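Local structure of uncharacterized protein (Legionella longbeachae NSW150, 4JZA) at residues S340-T344 with S376-D382. The protein probably dephosphorylates phosphatidylinositol 3-phosphate, acting as a phosphoinositide phosphatase in the encounter of the pathogen with its host. Sequence-based numbering, arbitrary orientation.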
loop_
_atom_site.group_PDB
_atom_site.type_symbol
_atom_site.label_atom_id
_atom_site.label_comp_id
_atom_site.label_asym_id
_atom_site.label_seq_id
_atom_site.Cartn_x
_atom_site.Cartn_y
_atom_site.Cartn_z
ATOM N N SER A 340 6.251 -2.098 -3.267
ATOM C CA SER A 340 6.732 -2.354 -1.929
ATOM C C SER A 340 5.617 -2.404 -0.874
ATOM O O SER A 340 5.762 -3.041 0.182
ATOM C CB SER A 340 7.785 -1.284 -1.550
ATOM O OG SER A 340 7.174 -0.063 -1.123
ATOM N N ARG A 341 4.507 -1.715 -1.093
ATOM C CA ARG A 341 3.457 -1.709 -0.044
ATOM C C ARG A 341 2.542 -2.909 -0.160
ATOM O O ARG A 341 1.681 -3.126 0.675
ATOM C CB ARG A 341 2.565 -0.504 -0.190
ATOM C CG ARG A 341 3.209 0.828 0.067
ATOM C CD ARG A 341 2.249 1.901 -0.451
ATOM N NE ARG A 341 2.310 2.088 -1.891
ATOM C CZ ARG A 341 1.381 2.674 -2.613
ATOM N NH1 ARG A 341 0.275 3.152 -2.060
ATOM N NH2 ARG A 341 1.564 2.778 -3.909
ATOM N N HIS A 342 2.727 -3.663 -1.233
ATOM C CA HIS A 342 1.772 -4.613 -1.675
ATOM C C HIS A 342 2.236 -5.980 -1.220
ATOM O O HIS A 342 2.748 -6.768 -2.005
ATOM C CB HIS A 342 1.651 -4.558 -3.202
ATOM C CG HIS A 342 0.504 -5.356 -3.718
ATOM N ND1 HIS A 342 -0.117 -5.104 -4.891
ATOM C CD2 HIS A 342 -0.124 -6.422 -3.205
ATOM C CE1 HIS A 342 -1.124 -5.945 -5.051
ATOM N NE2 HIS A 342 -1.117 -6.783 -4.061
ATOM N N ARG A 343 1.976 -6.291 0.045
ATOM C CA ARG A 343 2.481 -7.547 0.615
ATOM C C ARG A 343 1.423 -8.589 0.969
ATOM O O ARG A 343 1.620 -9.402 1.895
ATOM C CB ARG A 343 3.369 -7.176 1.804
ATOM C CG ARG A 343 4.296 -6.030 1.430
ATOM C CD ARG A 343 5.310 -6.521 0.410
ATOM N NE ARG A 343 6.356 -7.185 1.155
ATOM C CZ ARG A 343 6.558 -8.462 1.155
ATOM N NH1 ARG A 343 5.864 -9.232 0.371
ATOM N NH2 ARG A 343 7.490 -8.968 1.916
ATOM N N THR A 344 0.304 -8.552 0.225
ATOM C CA THR A 344 -0.815 -9.453 0.410
ATOM C C THR A 344 -0.813 -10.667 -0.549
ATOM O O THR A 344 -1.616 -11.593 -0.387
ATOM C CB THR A 344 -2.138 -8.701 0.227
ATOM O OG1 THR A 344 -2.147 -8.019 -1.019
ATOM C CG2 THR A 344 -2.319 -7.707 1.302
ATOM N N SER A 376 11.598 -6.309 -1.131
ATOM C CA SER A 376 10.978 -6.093 0.161
ATOM C C SER A 376 11.203 -7.336 1.006
ATOM O O SER A 376 11.378 -8.422 0.484
ATOM C CB SER A 376 9.488 -5.835 0.004
ATOM O OG SER A 376 9.259 -4.636 -0.693
ATOM N N HIS A 377 11.216 -7.166 2.316
ATOM C CA HIS A 377 11.532 -8.245 3.223
ATOM C C HIS A 377 10.773 -9.484 2.785
ATOM O O HIS A 377 9.690 -9.367 2.365
ATOM C CB HIS A 377 11.147 -7.873 4.667
ATOM C CG HIS A 377 11.889 -8.673 5.693
ATOM N ND1 HIS A 377 11.418 -9.866 6.180
ATOM C CD2 HIS A 377 13.097 -8.488 6.264
ATOM C CE1 HIS A 377 12.286 -10.362 7.035
ATOM N NE2 HIS A 377 13.311 -9.536 7.116
ATOM N N ILE A 378 11.358 -10.664 2.871
ATOM C CA ILE A 378 10.690 -11.906 2.389
ATOM C C ILE A 378 9.406 -12.246 3.155
ATOM O O ILE A 378 8.525 -12.914 2.634
ATOM C CB ILE A 378 11.633 -13.138 2.458
ATOM C CG1 ILE A 378 12.294 -13.272 3.838
ATOM C CG2 ILE A 378 12.737 -13.053 1.410
ATOM C CD1 ILE A 378 12.782 -14.672 4.110
ATOM N N ALA A 379 9.300 -11.765 4.388
ATOM C CA ALA A 379 8.121 -12.022 5.203
ATOM C C ALA A 379 7.183 -10.851 5.070
ATOM O O ALA A 379 7.615 -9.718 4.800
ATOM C CB ALA A 379 8.512 -12.207 6.646
ATOM N N THR A 380 5.894 -11.090 5.261
ATOM C CA THR A 380 4.928 -10.011 5.014
ATOM C C THR A 380 4.373 -9.389 6.294
ATOM O O THR A 380 3.745 -10.052 7.085
ATOM C CB THR A 380 3.815 -10.452 4.056
ATOM O OG1 THR A 380 2.793 -9.466 4.058
ATOM C CG2 THR A 380 3.245 -11.807 4.460
ATOM N N ARG A 381 4.639 -8.104 6.494
ATOM C CA ARG A 381 4.001 -7.337 7.565
ATOM C C ARG A 381 2.460 -7.285 7.456
ATOM O O ARG A 381 1.779 -7.019 8.437
ATOM C CB ARG A 381 4.544 -5.891 7.586
ATOM C CG ARG A 381 4.114 -5.065 6.380
ATOM C CD ARG A 381 4.521 -3.604 6.497
ATOM N NE ARG A 381 4.012 -3.011 7.735
ATOM C CZ ARG A 381 4.581 -1.996 8.406
ATOM N NH1 ARG A 381 5.724 -1.398 8.002
ATOM N NH2 ARG A 381 4.008 -1.589 9.545
ATOM N N ASP A 382 1.925 -7.513 6.269
ATOM C CA ASP A 382 0.493 -7.449 6.044
ATOM C C ASP A 382 -0.244 -8.728 6.519
ATOM O O ASP A 382 -1.482 -8.741 6.653
ATOM C CB ASP A 382 0.186 -7.199 4.550
ATOM C CG ASP A 382 0.563 -5.769 4.062
ATOM O OD1 ASP A 382 0.988 -4.908 4.880
ATOM O OD2 ASP A 382 0.412 -5.505 2.836
#
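R343 leaves the backbone with CG anti to its own carbonyl carbon (chi1 -45°), and bends at chi2 and chi3 fold the chain so that its guanidinium lies along 376-380. From the other side T380 turns OG1 away from its backbone N (chi1 169°) and hydrogen-bonds through it to R343 O, the modelled 2.5 Å being too short to take literally. T380 OG1 also accepts from D382 N at 3.1 Å, closing an ST turn that brings the D382 carboxylate round to R343 N. R343 N donates to D382 OD2 at 3.3 Å, meeting it from above the carboxylate plane, 42° out of it. The loops flank neighbouring antiparallel strands: 340-344 precedes 352-359, and 376-382 follows 365-374. Segment 376-382 leans on the probable CX5R P-loop of cysteine-dependent phosphatases, through S376 OG to S552 O and the backbone of H377 with V551. S376 OG also packs 3.6 Å from S340 CA. R343 NE rests 3.6 Å from S376 CB, T380 CB lies over one face of the R343 guanidinium, offset toward its rim, and the I378 backbone sits at the edge. R341 points back toward helix 122-140, with a salt bridge to E133 and a hydrogen bond to N130.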